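Local atomic coordinates of lovastatin nonaketide synthase, polyketide synthase component (Aspergillus terreus, PDB entry 7CPX), a protein that builds the nonaketide dihydromonacolin L, the polyketide precursor of lovastatin, from nine malonyl-CoA units, working with the enoyl reductase partner LovC. Residues V795-Q807 with P825-H839. The protein carries 2 engineered substitutions. Numbering follows the deposited sequence.
Sequences VPWYSSVDAENRQ and PVLFSHAVQRAVVTH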
loop_
_atom_site.group_PDB
_atom_site.type_symbol
_atom_site.label_atom_id
_atom_site.label_comp_id
_atom_site.label_asym_id
_atom_site.label_seq_id
_atom_site.Cartn_x
_atom_site.Cartn_y
_atom_site.Cartn_z
ATOM N N VAL A 795 -37.184 -61.068 39.126
ATOM C CA VAL A 795 -35.761 -60.796 38.944
ATOM C C VAL A 795 -35.040 -62.094 38.597
ATOM O O VAL A 795 -35.232 -63.104 39.288
ATOM C CB VAL A 795 -35.151 -60.159 40.200
ATOM C CG1 VAL A 795 -33.633 -60.123 40.092
ATOM C CG2 VAL A 795 -35.712 -58.763 40.416
ATOM N N PRO A 796 -34.209 -62.126 37.542
ATOM C CA PRO A 796 -33.366 -63.308 37.325
ATOM C C PRO A 796 -32.565 -63.641 38.571
ATOM O O PRO A 796 -31.686 -62.876 38.980
ATOM C CB PRO A 796 -32.465 -62.889 36.157
ATOM C CG PRO A 796 -33.259 -61.869 35.424
ATOM C CD PRO A 796 -34.044 -61.129 36.471
ATOM N N TRP A 797 -32.864 -64.784 39.181
ATOM C CA TRP A 797 -32.331 -65.145 40.484
ATOM C C TRP A 797 -31.729 -66.540 40.420
ATOM O O TRP A 797 -32.338 -67.464 39.872
ATOM C CB TRP A 797 -33.434 -65.080 41.547
ATOM C CG TRP A 797 -33.031 -65.581 42.893
ATOM C CD1 TRP A 797 -32.412 -64.873 43.879
ATOM C CD2 TRP A 797 -33.236 -66.898 43.411
ATOM N NE1 TRP A 797 -32.213 -65.669 44.979
ATOM C CE2 TRP A 797 -32.709 -66.918 44.718
ATOM C CE3 TRP A 797 -33.811 -68.063 42.898
ATOM C CZ2 TRP A 797 -32.740 -68.058 45.516
ATOM C CZ3 TRP A 797 -33.838 -69.193 43.690
ATOM C CH2 TRP A 797 -33.308 -69.183 44.986
ATOM N N TYR A 798 -30.531 -66.684 40.983
ATOM C CA TYR A 798 -29.782 -67.934 40.932
ATOM C C TYR A 798 -29.368 -68.325 42.341
ATOM O O TYR A 798 -28.684 -67.557 43.026
ATOM C CB TYR A 798 -28.550 -67.799 40.033
ATOM C CG TYR A 798 -28.879 -67.424 38.607
ATOM C CD1 TYR A 798 -29.051 -66.097 38.240
ATOM C CD2 TYR A 798 -29.018 -68.398 37.628
ATOM C CE1 TYR A 798 -29.351 -65.750 36.937
ATOM C CE2 TYR A 798 -29.318 -68.061 36.324
ATOM C CZ TYR A 798 -29.483 -66.735 35.984
ATOM O OH TYR A 798 -29.783 -66.395 34.684
ATOM N N SER A 799 -29.783 -69.513 42.770
ATOM C CA SER A 799 -29.358 -70.039 44.056
ATOM C C SER A 799 -27.911 -70.515 43.993
ATOM O O SER A 799 -27.389 -70.863 42.929
ATOM C CB SER A 799 -30.265 -71.191 44.486
ATOM O OG SER A 799 -29.788 -71.798 45.674
ATOM N N SER A 800 -27.264 -70.528 45.157
ATOM C CA SER A 800 -25.889 -70.995 45.287
ATOM C C SER A 800 -25.814 -72.022 46.407
ATOM O O SER A 800 -24.988 -72.940 46.368
ATOM C CB SER A 800 -24.944 -69.828 45.568
ATOM O OG SER A 800 -25.081 -69.369 46.902
ATOM N N VAL A 801 -26.677 -71.866 47.414
ATOM C CA VAL A 801 -26.820 -72.893 48.442
ATOM C C VAL A 801 -27.152 -74.227 47.789
ATOM O O VAL A 801 -26.544 -75.261 48.090
ATOM C CB VAL A 801 -27.894 -72.474 49.461
ATOM C CG1 VAL A 801 -28.500 -73.687 50.148
ATOM C CG2 VAL A 801 -27.302 -71.510 50.481
ATOM N N ASP A 802 -28.126 -74.217 46.886
ATOM C CA ASP A 802 -28.368 -75.321 45.971
ATOM C C ASP A 802 -27.664 -74.987 44.663
ATOM O O ASP A 802 -27.920 -73.934 44.069
ATOM C CB ASP A 802 -29.864 -75.536 45.747
ATOM C CG ASP A 802 -30.151 -76.692 44.811
ATOM O OD1 ASP A 802 -30.005 -77.856 45.240
ATOM O OD2 ASP A 802 -30.521 -76.436 43.647
ATOM N N ALA A 803 -26.776 -75.878 44.221
ATOM C CA ALA A 803 -25.843 -75.527 43.157
ATOM C C ALA A 803 -26.576 -75.084 41.895
ATOM O O ALA A 803 -26.340 -73.986 41.378
ATOM C CB ALA A 803 -24.928 -76.717 42.861
ATOM N N GLU A 804 -27.468 -75.924 41.384
ATOM C CA GLU A 804 -28.131 -75.629 40.117
ATOM C C GLU A 804 -29.644 -75.786 40.164
ATOM O O GLU A 804 -30.355 -75.009 39.523
ATOM C CB GLU A 804 -27.549 -76.542 39.022
ATOM C CG GLU A 804 -27.555 -75.931 37.628
ATOM C CD GLU A 804 -28.950 -75.793 37.048
ATOM O OE1 GLU A 804 -29.832 -76.599 37.412
ATOM O OE2 GLU A 804 -29.164 -74.875 36.228
ATOM N N ASN A 805 -30.155 -76.769 40.911
ATOM C CA ASN A 805 -31.554 -77.160 40.762
ATOM C C ASN A 805 -32.508 -76.048 41.185
ATOM O O ASN A 805 -33.526 -75.818 40.521
ATOM C CB ASN A 805 -31.827 -78.431 41.563
ATOM C CG ASN A 805 -31.046 -79.623 41.045
ATOM O OD1 ASN A 805 -30.330 -80.285 41.796
ATOM N ND2 ASN A 805 -31.178 -79.901 39.752
ATOM N N ARG A 806 -32.203 -75.346 42.273
ATOM C CA ARG A 806 -33.134 -74.384 42.863
ATOM C C ARG A 806 -32.829 -72.956 42.434
ATOM O O ARG A 806 -33.005 -72.011 43.207
ATOM C CB ARG A 806 -33.126 -74.504 44.382
ATOM C CG ARG A 806 -33.546 -75.877 44.880
ATOM C CD ARG A 806 -33.748 -75.894 46.383
ATOM N NE ARG A 806 -34.098 -77.224 46.869
ATOM C CZ ARG A 806 -35.316 -77.746 46.819
ATOM N NH1 ARG A 806 -36.334 -77.081 46.299
ATOM N NH2 ARG A 806 -35.516 -78.970 47.299
ATOM N N GLN A 807 -32.366 -72.778 41.196
ATOM C CA GLN A 807 -32.247 -71.466 40.575
ATOM C C GLN A 807 -33.522 -71.081 39.832
ATOM O O GLN A 807 -33.476 -70.308 38.868
ATOM C CB GLN A 807 -31.050 -71.438 39.625
ATOM C CG GLN A 807 -29.740 -71.882 40.259
ATOM C CD GLN A 807 -28.591 -71.904 39.272
ATOM O OE1 GLN A 807 -28.789 -71.759 38.065
ATOM N NE2 GLN A 807 -27.378 -72.086 39.781
ATOM N N PRO A 825 -23.547 -77.016 51.525
ATOM C CA PRO A 825 -22.454 -76.113 51.151
ATOM C C PRO A 825 -22.905 -75.127 50.084
ATOM O O PRO A 825 -23.793 -75.412 49.279
ATOM C CB PRO A 825 -21.370 -77.060 50.625
ATOM C CG PRO A 825 -22.110 -78.272 50.182
ATOM C CD PRO A 825 -23.275 -78.406 51.118
ATOM N N VAL A 826 -22.277 -73.955 50.085
ATOM C CA VAL A 826 -22.665 -72.854 49.212
ATOM C C VAL A 826 -21.677 -72.781 48.058
ATOM O O VAL A 826 -20.477 -72.563 48.268
ATOM C CB VAL A 826 -22.715 -71.523 49.979
ATOM C CG1 VAL A 826 -23.228 -70.410 49.079
ATOM C CG2 VAL A 826 -23.583 -71.651 51.223
ATOM N N LEU A 827 -22.180 -72.960 46.840
ATOM C CA LEU A 827 -21.379 -72.781 45.629
ATOM C C LEU A 827 -21.607 -71.384 45.053
ATOM O O LEU A 827 -22.152 -71.202 43.964
ATOM C CB LEU A 827 -21.713 -73.865 44.607
ATOM C CG LEU A 827 -21.166 -75.264 44.907
ATOM C CD1 LEU A 827 -21.862 -75.881 46.113
ATOM C CD2 LEU A 827 -21.298 -76.164 43.689
ATOM N N PHE A 828 -21.172 -70.385 45.822
ATOM C CA PHE A 828 -21.357 -68.997 45.414
ATOM C C PHE A 828 -20.682 -68.722 44.076
ATOM O O PHE A 828 -21.226 -67.997 43.233
ATOM C CB PHE A 828 -20.813 -68.066 46.496
ATOM C CG PHE A 828 -20.796 -66.621 46.099
ATOM C CD1 PHE A 828 -21.951 -65.861 46.161
ATOM C CD2 PHE A 828 -19.626 -66.020 45.670
ATOM C CE1 PHE A 828 -21.938 -64.531 45.797
ATOM C CE2 PHE A 828 -19.606 -64.690 45.307
ATOM C CZ PHE A 828 -20.764 -63.945 45.369
ATOM N N SER A 829 -19.496 -69.294 43.864
ATOM C CA SER A 829 -18.798 -69.095 42.599
ATOM C C SER A 829 -19.619 -69.628 41.432
ATOM O O SER A 829 -19.706 -68.985 40.381
ATOM C CB SER A 829 -17.432 -69.775 42.646
ATOM O OG SER A 829 -16.691 -69.514 41.466
ATOM N N HIS A 830 -20.225 -70.806 41.596
ATOM C CA HIS A 830 -21.025 -71.379 40.519
ATOM C C HIS A 830 -22.245 -70.518 40.217
ATOM O O HIS A 830 -22.600 -70.321 39.050
ATOM C CB HIS A 830 -21.447 -72.802 40.883
ATOM C CG HIS A 830 -22.056 -73.560 39.743
ATOM N ND1 HIS A 830 -21.493 -73.589 38.486
ATOM C CD2 HIS A 830 -23.175 -74.318 39.673
ATOM C CE1 HIS A 830 -22.241 -74.332 37.689
ATOM N NE2 HIS A 830 -23.267 -74.786 38.384
ATOM N N ALA A 831 -22.908 -70.005 41.257
ATOM C CA ALA A 831 -24.064 -69.144 41.037
ATOM C C ALA A 831 -23.665 -67.856 40.331
ATOM O O ALA A 831 -24.375 -67.383 39.436
ATOM C CB ALA A 831 -24.749 -68.835 42.367
ATOM N N VAL A 832 -22.532 -67.268 40.724
ATOM C CA VAL A 832 -22.055 -66.064 40.049
ATOM C C VAL A 832 -21.746 -66.367 38.590
ATOM O O VAL A 832 -22.075 -65.583 37.692
ATOM C CB VAL A 832 -20.824 -65.493 40.778
ATOM C CG1 VAL A 832 -20.219 -64.347 39.982
ATOM C CG2 VAL A 832 -21.201 -65.033 42.176
ATOM N N GLN A 833 -21.098 -67.505 38.333
ATOM C CA GLN A 833 -20.810 -67.908 36.962
ATOM C C GLN A 833 -22.093 -68.020 36.150
ATOM O O GLN A 833 -22.178 -67.516 35.026
ATOM C CB GLN A 833 -20.054 -69.237 36.965
ATOM C CG GLN A 833 -19.964 -69.922 35.608
ATOM C CD GLN A 833 -19.120 -71.179 35.651
ATOM O OE1 GLN A 833 -18.654 -71.592 36.713
ATOM N NE2 GLN A 833 -18.918 -71.798 34.493
ATOM N N ARG A 834 -23.107 -68.680 36.712
ATOM C CA ARG A 834 -24.376 -68.830 36.010
ATOM C C ARG A 834 -24.999 -67.472 35.713
ATOM O O ARG A 834 -25.431 -67.204 34.584
ATOM C CB ARG A 834 -25.328 -69.687 36.844
ATOM C CG ARG A 834 -25.049 -71.177 36.769
ATOM C CD ARG A 834 -25.793 -71.811 35.608
ATOM N NE ARG A 834 -27.230 -71.858 35.851
ATOM C CZ ARG A 834 -28.144 -72.079 34.917
ATOM N NH1 ARG A 834 -27.809 -72.260 33.650
ATOM N NH2 ARG A 834 -29.428 -72.115 35.262
ATOM N N ALA A 835 -25.039 -66.595 36.717
ATOM C CA ALA A 835 -25.685 -65.300 36.539
ATOM C C ALA A 835 -24.972 -64.463 35.486
ATOM O O ALA A 835 -25.619 -63.799 34.669
ATOM C CB ALA A 835 -25.737 -64.555 37.871
ATOM N N VAL A 836 -23.636 -64.482 35.484
ATOM C CA VAL A 836 -22.896 -63.623 34.567
ATOM C C VAL A 836 -22.738 -64.237 33.183
ATOM O O VAL A 836 -22.458 -63.508 32.224
ATOM C CB VAL A 836 -21.508 -63.276 35.131
ATOM C CG1 VAL A 836 -21.643 -62.609 36.490
ATOM C CG2 VAL A 836 -20.632 -64.520 35.212
ATOM N N VAL A 837 -22.906 -65.550 33.042
ATOM C CA VAL A 837 -22.807 -66.176 31.729
ATOM C C VAL A 837 -24.158 -66.200 31.027
ATOM O O VAL A 837 -24.230 -66.062 29.805
ATOM C CB VAL A 837 -22.214 -67.595 31.862
ATOM C CG1 VAL A 837 -23.216 -68.541 32.512
ATOM C CG2 VAL A 837 -21.763 -68.115 30.503
ATOM N N THR A 838 -25.246 -66.376 31.781
ATOM C CA THR A 838 -26.576 -66.307 31.190
ATOM C C THR A 838 -27.014 -64.877 30.909
ATOM O O THR A 838 -28.002 -64.680 30.192
ATOM C CB THR A 838 -27.597 -66.981 32.110
ATOM O OG1 THR A 838 -27.596 -66.333 33.388
ATOM C CG2 THR A 838 -27.265 -68.455 32.288
ATOM N N HIS A 839 -26.311 -63.887 31.451
ATOM C CA HIS A 839 -26.635 -62.473 31.287
ATOM C C HIS A 839 -25.376 -61.681 30.962
ATOM O O HIS A 839 -25.071 -60.662 31.585
ATOM C CB HIS A 839 -27.317 -61.928 32.537
ATOM C CG HIS A 839 -28.539 -62.696 32.936
ATOM N ND1 HIS A 839 -29.695 -62.696 32.187
ATOM C CD2 HIS A 839 -28.783 -63.491 34.005
ATOM C CE1 HIS A 839 -30.600 -63.457 32.777
ATOM N NE2 HIS A 839 -30.072 -63.952 33.881
#
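One face of the Tyr798 ring lies on the backbone of the helix 828-838, with Ala835 CA 4.0 Å from the ring centroid in a CH-pi contact and Ala835 CB beside CD1; so small a residue lets the flat ring settle close to the helix. At the ring's edge stands His839, whose NE2 gives a weak, bent hydrogen bond to Tyr798 OH (2.6 Å, 116° at the hydrogen), the two rings meeting at their edges. Pro796 CB packs against the same imidazole.

The Arg834 guanidinium turns one face to Tyr798 CE2, its plane nearly perpendicular to the ring, and the other to Glu804. Gln807 OE1 sits at its edge, gripped side-on by Arg834 NE (2.7 Å) and Arg834 NH2 (2.9 Å), the amide and guanidinium almost coplanar. Bends at chi2 and chi3 (-88° and -71°) fold the arginine back toward this amide. Glu804 OE2 lies 2.9 Å from Arg834 NH2 but above the guanidinium plane, so no N-H points at it and only the opposite charges attract.

In the parallel sheet of the malonyl-CoA:ACP transacylase domain, strand 797-798 is an outermost strand beside strand 648-652; the helix packs across both, Ala831 and Ala835 also touching Val652. Ala831, whose side chain is a single methyl, sets CB against Ser800 CB. Ser800 OG bonds to Val653 O, tying the loop to the residue that follows that neighbouring strand, while the backbone N of Leu827, the N-cap residue of the helix, donates to Ser800 O at 2.8 Å. Farther along the loop, Val801 CG2 meets Val826 CG2, and Ala803 CB rests on Leu827 CD2.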